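Fimbrial subunit type 1 (Actinomyces oris, PDB 3UXF) forms the shaft of a fimbria as its major structural subunit, anchored to the bacterial cell wall and serving in adhesion. Local coordinates at residues 354-359 and 478-483; 378-383 and 401-406; 426-431 and 443-448. One frame throughout, in Å; residues are numbered along the deposited sequence.

Overall arrangement
All three contacts belong to the C-terminal prealbumin-like domain; together they join its two sheets and tie its calcium-binding loop to the sandwich. Interaction 1 pairs strand 344-362 with strand 478-484, near the domain's two ends in sequence, so that interactions 2 and 3 fall, one after the other, within the chain between them. The centres of interactions 1 and 2 lie about 16 Å apart and their atoms do not meet. Interaction 3 touches both: L447 packs on L358, V480 and V482 of interaction 1, while the C382–C446 disulfide ties it to interaction 2, about 10 Å away between centres, across neighbouring strands 376-385 and 444-451 of the other sheet.

Interaction 1 of 3, residues 354-359 and 478-483; sequences GKVILT and TEVTVT. Unlike the reference sequence in segment 354-359: I357 (reference Val).
V356 and V480 meet through their methyl groups, CG1 of V356 lying 4.2 Å from CG2 of V480, and two residues further on L358 and V482 repeat the meeting. There the end of the leucine does the touching: CD2 of L358 stands 4.0 Å from CG2 of V482, and the two side chains cross obliquely. CG of L358 lies opposite its backbone N (chi1 -173°), which carries the branched end toward V482. V356, T478, L358 and V480 share one face of the sheet; I357, E479, T359 and T481 occupy the other, where the methyl group CG2 of T481 rests against the carbonyl oxygen of T359.

Beneath these side chains lies the parallel pair of an otherwise antiparallel sheet, joining the first and last strands of the prealbumin-like domain; the segment directions differ by 24°. Five backbone hydrogen bonds hold it. I357 bonds to T478 and V480, the residues on either side of its counterpart E479, and T359 does the same around T481 with V480 and V482. The fifth, from T478 N to K355 O, is 2.9 Å long and almost straight at the hydrogen (177°). A water adds to this first rung, donating to K355 O over 2.8 Å and also bonded to T478 OG1.

On its other edge strand 344-362 bonds to strand 419-426, where V356 pairs with I422 and L358 with V420. K355 reaches that way too, its NZ forming a salt bridge with E421 and a hydrogen bond with N423. L358, V480 and V482 all press on L447 of strand 444-451, from the facing sheet.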
ATOM      1  N   GLY A 354     -11.081 -16.814  10.280  1.00  9.09           N
ATOM      2  CA  GLY A 354     -11.158 -17.517  11.555  1.00  8.92           C
ATOM      3  C   GLY A 354     -11.797 -18.894  11.475  1.00 11.13           C
ATOM      4  O   GLY A 354     -12.622 -19.191  10.615  1.00 11.52           O
ATOM      5  N   LYS A 355     -11.397 -19.755  12.396  1.00 10.62           N
ATOM      6  CA  LYS A 355     -12.035 -21.059  12.587  1.00 11.11           C
ATOM      7  C   LYS A 355     -13.281 -20.900  13.421  1.00 11.05           C
ATOM      8  O   LYS A 355     -13.275 -20.114  14.366  1.00 12.59           O
ATOM      9  CB  LYS A 355     -11.043 -21.948  13.345  1.00 13.25           C
ATOM     10  CG  LYS A 355     -11.658 -23.281  13.799  1.00 15.02           C
ATOM     11  CD  LYS A 355     -10.648 -24.192  14.570  1.00 17.45           C
ATOM     12  CE  LYS A 355      -9.312 -24.309  13.844  1.00 24.12           C
ATOM     13  NZ  LYS A 355      -9.394 -25.266  12.712  1.00 27.07           N
ATOM     14  N   VAL A 356     -14.352 -21.624  13.086  1.00 11.62           N
ATOM     15  CA  VAL A 356     -15.520 -21.697  13.945  1.00 11.36           C
ATOM     16  C   VAL A 356     -15.609 -23.120  14.456  1.00 12.65           C
ATOM     17  O   VAL A 356     -15.511 -24.062  13.674  1.00 13.32           O
ATOM     18  CB  VAL A 356     -16.804 -21.372  13.156  1.00 10.50           C
ATOM     19  CG1 VAL A 356     -18.021 -21.613  14.003  1.00 11.17           C
ATOM     20  CG2 VAL A 356     -16.736 -19.898  12.659  1.00 12.33           C
ATOM     21  N   ILE A 357     -15.761 -23.294  15.767  1.00  9.37           N
ATOM     22  CA  ILE A 357     -16.046 -24.635  16.299  1.00 11.08           C
ATOM     23  C   ILE A 357     -17.504 -24.660  16.720  1.00 11.91           C
ATOM     24  O   ILE A 357     -17.894 -23.885  17.603  1.00 11.24           O
ATOM     25  CB  ILE A 357     -15.153 -25.003  17.497  1.00 14.34           C
ATOM     26  CG1 ILE A 357     -13.696 -25.028  17.064  1.00 15.18           C
ATOM     27  CG2 ILE A 357     -15.511 -26.388  17.988  1.00 16.81           C
ATOM     28  CD1 ILE A 357     -12.687 -25.152  18.243  1.00 19.40           C
ATOM     29  N   LEU A 358     -18.309 -25.506  16.075  1.00 11.67           N
ATOM     30  CA  LEU A 358     -19.728 -25.579  16.368  1.00 12.13           C
ATOM     31  C   LEU A 358     -19.918 -26.759  17.308  1.00 16.42           C
ATOM     32  O   LEU A 358     -19.559 -27.888  16.959  1.00 15.20           O
ATOM     33  CB  LEU A 358     -20.480 -25.778  15.052  1.00 12.84           C
ATOM     34  CG  LEU A 358     -22.011 -25.729  15.042  1.00 12.65           C
ATOM     35  CD1 LEU A 358     -22.492 -25.711  13.575  1.00 12.32           C
ATOM     36  CD2 LEU A 358     -22.623 -26.916  15.750  1.00 13.49           C
ATOM     37  N   THR A 359     -20.474 -26.497  18.493  1.00 12.74           N
ATOM     38  CA  THR A 359     -20.859 -27.570  19.416  1.00 15.71           C
ATOM     39  C   THR A 359     -22.368 -27.727  19.420  1.00 13.95           C
ATOM     40  O   THR A 359     -23.112 -26.757  19.616  1.00 15.20           O
ATOM     41  CB  THR A 359     -20.417 -27.268  20.846  1.00 17.88           C
ATOM     42  OG1 THR A 359     -18.988 -27.218  20.876  1.00 17.69           O
ATOM     43  CG2 THR A 359     -20.911 -28.368  21.828  1.00 21.53           C
ATOM     44  N   THR A 478     -13.729 -19.301  17.065  1.00 12.78           N
ATOM     45  CA  THR A 478     -15.015 -18.709  17.416  1.00 13.13           C
ATOM     46  C   THR A 478     -15.895 -19.890  17.786  1.00 12.88           C
ATOM     47  O   THR A 478     -16.168 -20.761  16.955  1.00 13.60           O
ATOM     48  CB  THR A 478     -15.582 -17.902  16.224  1.00 13.07           C
ATOM     49  OG1 THR A 478     -14.756 -16.765  15.995  1.00 11.72           O
ATOM     50  CG2 THR A 478     -16.998 -17.380  16.558  1.00 14.69           C
ATOM     51  N   GLU A 479     -16.321 -19.945  19.052  1.00 14.17           N
ATOM     52  CA  GLU A 479     -17.051 -21.091  19.565  1.00 13.55           C
ATOM     53  C   GLU A 479     -18.538 -20.780  19.599  1.00 15.73           C
ATOM     54  O   GLU A 479     -18.968 -19.810  20.229  1.00 16.14           O
ATOM     55  CB  GLU A 479     -16.538 -21.464  20.981  1.00 17.50           C
ATOM     56  CG  GLU A 479     -15.089 -21.971  20.896  1.00 19.53           C
ATOM     57  CD  GLU A 479     -14.475 -22.334  22.231  1.00 28.66           C
ATOM     58  OE1 GLU A 479     -14.786 -23.425  22.750  1.00 29.94           O
ATOM     59  OE2 GLU A 479     -13.716 -21.507  22.774  1.00 38.51           O
ATOM     60  N   VAL A 480     -19.303 -21.569  18.851  1.00 13.97           N
ATOM     61  CA  VAL A 480     -20.744 -21.393  18.777  1.00 15.48           C
ATOM     62  C   VAL A 480     -21.425 -22.649  19.261  1.00 14.82           C
ATOM     63  O   VAL A 480     -21.083 -23.763  18.847  1.00 14.13           O
ATOM     64  CB  VAL A 480     -21.170 -21.106  17.317  1.00 13.55           C
ATOM     65  CG1 VAL A 480     -22.680 -20.948  17.225  1.00 19.06           C
ATOM     66  CG2 VAL A 480     -20.524 -19.814  16.855  1.00 16.02           C
ATOM     67  N   THR A 481     -22.389 -22.492  20.167  1.00 13.89           N
ATOM     68  CA  THR A 481     -23.183 -23.635  20.603  1.00 15.41           C
ATOM     69  C   THR A 481     -24.578 -23.550  19.998  1.00 14.16           C
ATOM     70  O   THR A 481     -25.221 -22.524  20.039  1.00 14.59           O
ATOM     71  CB  THR A 481     -23.290 -23.675  22.137  1.00 17.56           C
ATOM     72  OG1 THR A 481     -21.967 -23.818  22.686  1.00 20.71           O
ATOM     73  CG2 THR A 481     -24.175 -24.844  22.592  1.00 18.26           C
ATOM     74  N   VAL A 482     -25.021 -24.642  19.395  1.00 14.47           N
ATOM     75  CA  VAL A 482     -26.366 -24.719  18.881  1.00 12.50           C
ATOM     76  C   VAL A 482     -27.148 -25.681  19.765  1.00 14.25           C
ATOM     77  O   VAL A 482     -26.747 -26.825  19.962  1.00 14.67           O
ATOM     78  CB  VAL A 482     -26.380 -25.279  17.429  1.00 13.71           C
ATOM     79  CG1 VAL A 482     -27.826 -25.463  16.971  1.00 11.60           C
ATOM     80  CG2 VAL A 482     -25.594 -24.410  16.504  1.00 13.22           C
ATOM     81  N   THR A 483     -28.273 -25.216  20.294  1.00 12.78           N
ATOM     82  CA  THR A 483     -29.093 -26.036  21.179  1.00 12.42           C
ATOM     83  C   THR A 483     -30.334 -26.547  20.474  1.00 12.93           C
ATOM     84  O   THR A 483     -31.126 -25.758  19.957  1.00 14.30           O
ATOM     85  CB  THR A 483     -29.502 -25.240  22.436  1.00 13.97           C
ATOM     86  OG1 THR A 483     -28.316 -24.770  23.084  1.00 17.40           O
ATOM     87  CG2 THR A 483     -30.298 -26.155  23.369  1.00 17.74           C
TER
HETATM   88  O   HOH W   1     -12.331 -17.501  14.845  1.00 13.59           O

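Interaction 2 of 3, residues 378-383 and 401-406; sequences QVYECT and VDPLTI. With CA (calcium ion), chain C.
A single backbone hydrogen bond, from L404 N to V379 O at 2.8 Å and nearly straight at the hydrogen (173°), pins the loop 401-406 to strand 378-383, which it passes at 101° between end-to-end directions. The side chains of Y380 and P403 flank that bond. They lie side by side and point the same way, with the proline over one face of the phenol ring: its CA is 3.8 Å from the ring centroid of Y380, a CH-pi contact offset toward the rim. With chi1 at -64°, Y380 has its CG beside its own backbone N, and although its CB leaves the strand away from the loop, the ring returns to it. V401 O lies at the ring edge, in its plane, and a water joins this oxygen to the phenol hydroxyl, standing 2.7 Å from Y380 OH.

Q378 also meets P403, its OE1 3.6 Å from CG of the proline, while its NE2 is held by T411. Further along, the loop turns apolar. I406 meets V379 at about a right angle, its terminal CD1 coming within 3.6 Å of V379 CB, and L404 sets its CD1 4.2 Å from CG1 of the same valine. A second water bridges V379 N to L404 O.

D402 turns away from the strand and binds a calcium ion through OD2 at 2.4 Å. D393, D395, T398 and T400 contribute further ligands, so the ion probably helps to hold the loop that leads into 401-406.

Strand 376-385 lies next to strand 444-451, bonding through Q378 with V448 and Y380 with C446, and carrying the C382–C446 disulfide. V379, L404 and I406 face strand 419-426, where I422 and L425 receive them within the sandwich.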
ATOM      1  N   GLN A 378     -25.438 -25.529   7.131  1.00  9.72           N
ATOM      2  CA  GLN A 378     -24.837 -24.746   6.060  1.00  8.84           C
ATOM      3  C   GLN A 378     -24.726 -23.323   6.593  1.00 10.70           C
ATOM      4  O   GLN A 378     -25.304 -23.007   7.643  1.00 11.19           O
ATOM      5  CB  GLN A 378     -25.693 -24.762   4.803  1.00 10.49           C
ATOM      6  CG  GLN A 378     -25.832 -26.190   4.319  1.00 11.50           C
ATOM      7  CD  GLN A 378     -26.351 -26.284   2.908  1.00 14.76           C
ATOM      8  OE1 GLN A 378     -27.382 -25.686   2.556  1.00 15.81           O
ATOM      9  NE2 GLN A 378     -25.635 -27.047   2.071  1.00 17.20           N
ATOM     10  N   VAL A 379     -23.960 -22.483   5.890  1.00 10.01           N
ATOM     11  CA  VAL A 379     -23.666 -21.125   6.392  1.00 10.20           C
ATOM     12  C   VAL A 379     -23.997 -20.092   5.328  1.00 10.77           C
ATOM     13  O   VAL A 379     -23.719 -20.310   4.133  1.00 12.03           O
ATOM     14  CB  VAL A 379     -22.165 -20.968   6.744  1.00  9.90           C
ATOM     15  CG1 VAL A 379     -21.906 -19.601   7.420  1.00 11.41           C
ATOM     16  CG2 VAL A 379     -21.681 -22.144   7.643  1.00 11.52           C
ATOM     17  N   TYR A 380     -24.574 -18.961   5.748  1.00  9.72           N
ATOM     18  CA  TYR A 380     -24.860 -17.860   4.833  1.00  9.67           C
ATOM     19  C   TYR A 380     -24.307 -16.553   5.414  1.00  8.64           C
ATOM     20  O   TYR A 380     -24.117 -16.440   6.627  1.00 10.68           O
ATOM     21  CB  TYR A 380     -26.384 -17.673   4.689  1.00  9.98           C
ATOM     22  CG  TYR A 380     -27.101 -18.848   4.051  1.00 11.14           C
ATOM     23  CD1 TYR A 380     -27.353 -19.991   4.786  1.00 11.41           C
ATOM     24  CD2 TYR A 380     -27.559 -18.784   2.731  1.00 11.93           C
ATOM     25  CE1 TYR A 380     -28.019 -21.073   4.225  1.00 11.88           C
ATOM     26  CE2 TYR A 380     -28.212 -19.882   2.144  1.00 13.74           C
ATOM     27  CZ  TYR A 380     -28.432 -21.002   2.901  1.00 14.40           C
ATOM     28  OH  TYR A 380     -29.104 -22.074   2.342  1.00 15.88           O
ATOM     29  N   GLU A 381     -24.111 -15.565   4.540  1.00  9.85           N
ATOM     30  CA  GLU A 381     -24.101 -14.189   5.027  1.00 10.46           C
ATOM     31  C   GLU A 381     -25.557 -13.813   5.259  1.00 12.71           C
ATOM     32  O   GLU A 381     -26.426 -14.292   4.540  1.00 13.51           O
ATOM     33  CB  GLU A 381     -23.428 -13.255   4.039  1.00 11.19           C
ATOM     34  CG  GLU A 381     -21.897 -13.431   4.068  1.00 12.39           C
ATOM     35  CD  GLU A 381     -21.147 -12.535   3.101  1.00 16.64           C
ATOM     36  OE1 GLU A 381     -21.646 -12.221   2.008  1.00 21.56           O
ATOM     37  OE2 GLU A 381     -20.029 -12.138   3.441  1.00 16.12           O
ATOM     38  N   CYS A 382     -25.849 -13.024   6.290  1.00 13.23           N
ATOM     39  CA  CYS A 382     -27.262 -12.720   6.573  1.00 13.07           C
ATOM     40  C   CYS A 382     -27.390 -11.408   7.299  1.00 15.21           C
ATOM     41  O   CYS A 382     -26.434 -10.884   7.857  1.00 13.77           O
ATOM     42  CB  CYS A 382     -27.929 -13.811   7.414  1.00 13.76           C
ATOM     43  SG  CYS A 382     -27.133 -13.968   9.050  1.00 13.52           S
ATOM     44  N   THR A 383     -28.623 -10.910   7.295  1.00 12.20           N
ATOM     45  CA  THR A 383     -28.964  -9.717   8.035  1.00 14.34           C
ATOM     46  C   THR A 383     -29.818 -10.174   9.205  1.00 12.57           C
ATOM     47  O   THR A 383     -30.844 -10.857   9.009  1.00 15.21           O
ATOM     48  CB  THR A 383     -29.795  -8.817   7.143  1.00 15.31           C
ATOM     49  OG1 THR A 383     -28.987  -8.377   6.047  1.00 17.38           O
ATOM     50  CG2 THR A 383     -30.283  -7.596   7.959  1.00 17.00           C
ATOM     51  N   VAL A 401     -31.491 -19.455  -3.433  1.00 30.95           N
ATOM     52  CA  VAL A 401     -30.637 -18.813  -2.431  1.00 26.29           C
ATOM     53  C   VAL A 401     -29.551 -19.801  -1.984  1.00 25.45           C
ATOM     54  O   VAL A 401     -29.844 -20.794  -1.320  1.00 24.38           O
ATOM     55  CB  VAL A 401     -31.460 -18.360  -1.216  1.00 25.86           C
ATOM     56  CG1 VAL A 401     -30.629 -17.508  -0.289  1.00 23.57           C
ATOM     57  CG2 VAL A 401     -32.687 -17.575  -1.674  1.00 30.89           C
ATOM     58  N   ASP A 402     -28.300 -19.548  -2.369  1.00 20.24           N
ATOM     59  CA  ASP A 402     -27.241 -20.530  -2.151  1.00 19.12           C
ATOM     60  C   ASP A 402     -26.472 -20.210  -0.874  1.00 14.67           C
ATOM     61  O   ASP A 402     -26.255 -19.034  -0.574  1.00 16.00           O
ATOM     62  CB  ASP A 402     -26.223 -20.526  -3.289  1.00 19.51           C
ATOM     63  CG  ASP A 402     -26.845 -20.808  -4.632  1.00 25.55           C
ATOM     64  OD1 ASP A 402     -27.200 -21.974  -4.913  1.00 29.37           O
ATOM     65  OD2 ASP A 402     -26.976 -19.850  -5.391  1.00 24.55           O
ATOM     66  N   PRO A 403     -26.025 -21.254  -0.171  1.00 16.13           N
ATOM     67  CA  PRO A 403     -25.132 -21.094   0.979  1.00 14.17           C
ATOM     68  C   PRO A 403     -23.710 -20.817   0.509  1.00 14.72           C
ATOM     69  O   PRO A 403     -23.365 -20.923  -0.684  1.00 15.97           O
ATOM     70  CB  PRO A 403     -25.203 -22.468   1.661  1.00 14.40           C
ATOM     71  CG  PRO A 403     -25.400 -23.428   0.524  1.00 16.46           C
ATOM     72  CD  PRO A 403     -26.376 -22.671  -0.383  1.00 15.95           C
ATOM     73  N   LEU A 404     -22.871 -20.444   1.466  1.00 12.85           N
ATOM     74  CA  LEU A 404     -21.466 -20.201   1.185  1.00 12.18           C
ATOM     75  C   LEU A 404     -20.667 -21.470   0.962  1.00 13.72           C
ATOM     76  O   LEU A 404     -20.888 -22.512   1.611  1.00 13.95           O
ATOM     77  CB  LEU A 404     -20.835 -19.454   2.362  1.00 10.71           C
ATOM     78  CG  LEU A 404     -21.390 -18.086   2.692  1.00 11.48           C
ATOM     79  CD1 LEU A 404     -20.702 -17.639   3.962  1.00 13.45           C
ATOM     80  CD2 LEU A 404     -21.115 -17.094   1.544  1.00 13.16           C
ATOM     81  N   THR A 405     -19.677 -21.365   0.070  1.00 13.10           N
ATOM     82  CA  THR A 405     -18.690 -22.414  -0.057  1.00 13.37           C
ATOM     83  C   THR A 405     -17.491 -21.981   0.768  1.00 11.71           C
ATOM     84  O   THR A 405     -16.941 -20.895   0.547  1.00 11.43           O
ATOM     85  CB  THR A 405     -18.260 -22.572  -1.539  1.00 14.62           C
ATOM     86  OG1 THR A 405     -19.391 -23.019  -2.311  1.00 18.55           O
ATOM     87  CG2 THR A 405     -17.119 -23.592  -1.688  1.00 17.35           C
ATOM     88  N   ILE A 406     -17.136 -22.796   1.756  1.00 10.07           N
ATOM     89  CA  ILE A 406     -16.114 -22.457   2.750  1.00 10.29           C
ATOM     90  C   ILE A 406     -15.122 -23.615   2.706  1.00 11.65           C
ATOM     91  O   ILE A 406     -15.466 -24.763   3.012  1.00 12.26           O
ATOM     92  CB  ILE A 406     -16.763 -22.406   4.141  1.00 10.85           C
ATOM     93  CG1 ILE A 406     -17.883 -21.357   4.166  1.00 11.62           C
ATOM     94  CG2 ILE A 406     -15.701 -22.128   5.175  1.00 10.31           C
ATOM     95  CD1 ILE A 406     -18.813 -21.477   5.414  1.00 10.07           C
TER
HETATM   96 CA    CA C   2     -28.394 -18.039  -6.176  1.00 23.45          CA
HETATM   97  O   HOH W   2     -22.401 -23.506   3.775  1.00 13.99           O
HETATM   98  O   HOH W   3     -31.292 -21.599   0.824  1.00 26.50           O

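Interaction 3 of 3, residues 426-431 and 443-448; sequences RANDYV and DYYCLV
The ring of Y445 and the amide of N428 make the tight half of this contact. ND2 of the asparagine sits 3.3 Å above the plane of the phenol, displaced toward the rim, and OD1 of N428 lies 3.3 Å from CD2 of Y445, with the two planes turned 57° apart. The amide is steadied by a hydrogen bond from V467 N to its OD1. At the tip of the ring, Y445 OH donates to R426 O over 2.6 Å, and that carbonyl lies at the ring edge, in its plane.

The looser half is bridged by water. One water donates to Y445 OH over 2.8 Å and accepts only weakly from R426 NH2; another links N428 O to D443 OD1, while D443 OD2 forms a salt bridge with K436. The bent R426 side chain folds back on its own segment, NE bonding to Y430 O at 3.1 Å, which probably helps to hold the type I turn from A427 to Y430.

The turn follows strand 419-426, and Y445 reaches toward it from strand 444-451, which runs between strands 376-385 and 463-465, antiparallel to both.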
ATOM      1  N   ARG A 426     -14.012 -15.390   6.824  1.00  8.34           N
ATOM      2  CA  ARG A 426     -13.418 -14.064   6.934  1.00  8.39           C
ATOM      3  C   ARG A 426     -14.129 -13.276   8.025  1.00  9.15           C
ATOM      4  O   ARG A 426     -15.343 -13.356   8.157  1.00 10.32           O
ATOM      5  CB  ARG A 426     -13.519 -13.316   5.604  1.00  8.31           C
ATOM      6  CG  ARG A 426     -12.345 -12.385   5.311  1.00  8.55           C
ATOM      7  CD  ARG A 426     -12.796 -11.150   4.542  1.00 10.91           C
ATOM      8  NE  ARG A 426     -13.887 -10.488   5.244  1.00 11.71           N
ATOM      9  CZ  ARG A 426     -15.135 -10.427   4.802  1.00 10.66           C
ATOM     10  NH1 ARG A 426     -15.458 -10.962   3.633  1.00 12.54           N
ATOM     11  NH2 ARG A 426     -16.062  -9.825   5.530  1.00 12.49           N
ATOM     12  N   ALA A 427     -13.367 -12.515   8.803  1.00  9.77           N
ATOM     13  CA  ALA A 427     -13.941 -11.729   9.885  1.00  8.96           C
ATOM     14  C   ALA A 427     -15.025 -10.795   9.366  1.00  9.44           C
ATOM     15  O   ALA A 427     -14.865 -10.176   8.322  1.00 10.63           O
ATOM     16  CB  ALA A 427     -12.855 -10.935  10.588  1.00 11.15           C
ATOM     17  N   ASN A 428     -16.128 -10.696  10.101  1.00  9.97           N
ATOM     18  CA  ASN A 428     -17.209  -9.797   9.723  1.00 10.58           C
ATOM     19  C   ASN A 428     -16.798  -8.344   9.897  1.00 10.93           C
ATOM     20  O   ASN A 428     -17.321  -7.457   9.230  1.00 12.79           O
ATOM     21  CB  ASN A 428     -18.460 -10.057  10.567  1.00 10.16           C
ATOM     22  CG  ASN A 428     -19.022 -11.449  10.369  1.00  9.33           C
ATOM     23  OD1 ASN A 428     -18.758 -12.349  11.157  1.00 11.22           O
ATOM     24  ND2 ASN A 428     -19.809 -11.624   9.317  1.00 11.04           N
ATOM     25  N   ASP A 429     -15.864  -8.110  10.809  1.00  9.72           N
ATOM     26  CA  ASP A 429     -15.446  -6.751  11.133  1.00 10.87           C
ATOM     27  C   ASP A 429     -14.095  -6.343  10.551  1.00 12.41           C
ATOM     28  O   ASP A 429     -13.508  -5.360  10.979  1.00 11.37           O
ATOM     29  CB  ASP A 429     -15.451  -6.536  12.648  1.00 10.71           C
ATOM     30  CG  ASP A 429     -14.440  -7.406  13.366  1.00 13.10           C
ATOM     31  OD1 ASP A 429     -13.873  -8.315  12.730  1.00 13.47           O
ATOM     32  OD2 ASP A 429     -14.215  -7.177  14.568  1.00 14.80           O
ATOM     33  N   TYR A 430     -13.609  -7.097   9.575  1.00  9.86           N
ATOM     34  CA  TYR A 430     -12.366  -6.759   8.901  1.00  9.61           C
ATOM     35  C   TYR A 430     -12.502  -7.237   7.470  1.00  8.84           C
ATOM     36  O   TYR A 430     -12.534  -8.431   7.205  1.00 10.27           O
ATOM     37  CB  TYR A 430     -11.160  -7.402   9.585  1.00 10.61           C
ATOM     38  CG  TYR A 430      -9.852  -6.676   9.347  1.00 11.13           C
ATOM     39  CD1 TYR A 430      -9.278  -5.898  10.339  1.00 12.58           C
ATOM     40  CD2 TYR A 430      -9.191  -6.776   8.132  1.00 10.43           C
ATOM     41  CE1 TYR A 430      -8.084  -5.239  10.129  1.00 14.16           C
ATOM     42  CE2 TYR A 430      -7.994  -6.122   7.913  1.00 12.53           C
ATOM     43  CZ  TYR A 430      -7.446  -5.353   8.916  1.00 16.37           C
ATOM     44  OH  TYR A 430      -6.256  -4.698   8.705  1.00 17.29           O
ATOM     45  N   VAL A 431     -12.612  -6.290   6.553  1.00  9.44           N
ATOM     46  CA  VAL A 431     -12.854  -6.618   5.165  1.00  8.96           C
ATOM     47  C   VAL A 431     -12.192  -5.601   4.252  1.00 12.25           C
ATOM     48  O   VAL A 431     -12.037  -4.439   4.610  1.00 12.49           O
ATOM     49  CB  VAL A 431     -14.367  -6.659   4.882  1.00 10.55           C
ATOM     50  CG1 VAL A 431     -14.993  -5.304   5.159  1.00 12.70           C
ATOM     51  CG2 VAL A 431     -14.641  -7.107   3.461  1.00 12.15           C
ATOM     52  N   ASP A 443     -23.978  -7.226   9.155  1.00 12.42           N
ATOM     53  CA  ASP A 443     -22.607  -7.776   9.281  1.00 10.90           C
ATOM     54  C   ASP A 443     -22.614  -9.070  10.093  1.00  9.90           C
ATOM     55  O   ASP A 443     -21.984  -9.178  11.140  1.00 10.56           O
ATOM     56  CB  ASP A 443     -21.692  -6.748   9.928  1.00 12.15           C
ATOM     57  CG  ASP A 443     -21.506  -5.524   9.058  1.00 15.75           C
ATOM     58  OD1 ASP A 443     -21.221  -5.666   7.851  1.00 13.54           O
ATOM     59  OD2 ASP A 443     -21.678  -4.397   9.566  1.00 13.96           O
ATOM     60  N   TYR A 444     -23.335 -10.069   9.578  1.00 10.24           N
ATOM     61  CA  TYR A 444     -23.459 -11.363  10.244  1.00  9.57           C
ATOM     62  C   TYR A 444     -23.257 -12.525   9.281  1.00  8.86           C
ATOM     63  O   TYR A 444     -23.501 -12.408   8.071  1.00 10.01           O
ATOM     64  CB  TYR A 444     -24.838 -11.504  10.875  1.00 11.03           C
ATOM     65  CG  TYR A 444     -24.958 -10.871  12.228  1.00 10.69           C
ATOM     66  CD1 TYR A 444     -24.566 -11.555  13.357  1.00 11.74           C
ATOM     67  CD2 TYR A 444     -25.525  -9.608  12.375  1.00 13.50           C
ATOM     68  CE1 TYR A 444     -24.682 -10.998  14.594  1.00 15.16           C
ATOM     69  CE2 TYR A 444     -25.646  -9.036  13.637  1.00 13.47           C
ATOM     70  CZ  TYR A 444     -25.241  -9.755  14.731  1.00 15.92           C
ATOM     71  OH  TYR A 444     -25.366  -9.214  16.004  1.00 23.61           O
ATOM     72  N   TYR A 445     -22.849 -13.653   9.846  1.00  9.44           N
ATOM     73  CA  TYR A 445     -23.097 -14.938   9.208  1.00  7.26           C
ATOM     74  C   TYR A 445     -24.288 -15.597   9.908  1.00 10.19           C
ATOM     75  O   TYR A 445     -24.654 -15.189  11.010  1.00 11.27           O
ATOM     76  CB  TYR A 445     -21.877 -15.840   9.406  1.00  9.24           C
ATOM     77  CG  TYR A 445     -20.669 -15.335   8.672  1.00  8.27           C
ATOM     78  CD1 TYR A 445     -20.705 -15.159   7.290  1.00  9.27           C
ATOM     79  CD2 TYR A 445     -19.486 -15.051   9.340  1.00  7.65           C
ATOM     80  CE1 TYR A 445     -19.574 -14.681   6.593  1.00  9.68           C
ATOM     81  CE2 TYR A 445     -18.341 -14.573   8.663  1.00  8.52           C
ATOM     82  CZ  TYR A 445     -18.400 -14.400   7.279  1.00  8.58           C
ATOM     83  OH  TYR A 445     -17.299 -13.903   6.598  1.00  9.48           O
ATOM     84  N   CYS A 446     -24.870 -16.627   9.291  1.00  8.95           N
ATOM     85  CA  CYS A 446     -25.971 -17.390   9.889  1.00  9.51           C
ATOM     86  C   CYS A 446     -25.678 -18.856   9.700  1.00 10.90           C
ATOM     87  O   CYS A 446     -25.323 -19.267   8.592  1.00 11.35           O
ATOM     88  CB  CYS A 446     -27.313 -17.082   9.152  1.00 12.44           C
ATOM     89  SG  CYS A 446     -28.111 -15.592   9.892  1.00 16.91           S
ATOM     90  N   LEU A 447     -25.843 -19.647  10.751  1.00 10.96           N
ATOM     91  CA  LEU A 447     -25.946 -21.110  10.563  1.00 10.54           C
ATOM     92  C   LEU A 447     -27.370 -21.445  10.196  1.00 13.32           C
ATOM     93  O   LEU A 447     -28.295 -20.870  10.743  1.00 14.32           O
ATOM     94  CB  LEU A 447     -25.620 -21.828  11.859  1.00 11.55           C
ATOM     95  CG  LEU A 447     -24.216 -21.643  12.405  1.00 11.43           C
ATOM     96  CD1 LEU A 447     -24.121 -22.306  13.753  1.00 14.97           C
ATOM     97  CD2 LEU A 447     -23.191 -22.196  11.424  1.00 12.25           C
ATOM     98  N   VAL A 448     -27.561 -22.364   9.255  1.00 10.35           N
ATOM     99  CA  VAL A 448     -28.881 -22.958   9.066  1.00 10.11           C
ATOM    100  C   VAL A 448     -28.728 -24.434   9.352  1.00 10.42           C
ATOM    101  O   VAL A 448     -27.916 -25.123   8.742  1.00 11.18           O
ATOM    102  CB  VAL A 448     -29.388 -22.739   7.634  1.00  9.78           C
ATOM    103  CG1 VAL A 448     -30.652 -23.571   7.374  1.00 12.70           C
ATOM    104  CG2 VAL A 448     -29.651 -21.229   7.396  1.00 12.39           C
TER
HETATM  105  O   HOH W   4     -18.532 -11.570   5.619  1.00 13.59           O
HETATM  106  O   HOH W   5     -19.107  -7.307   7.126  1.00 13.76           O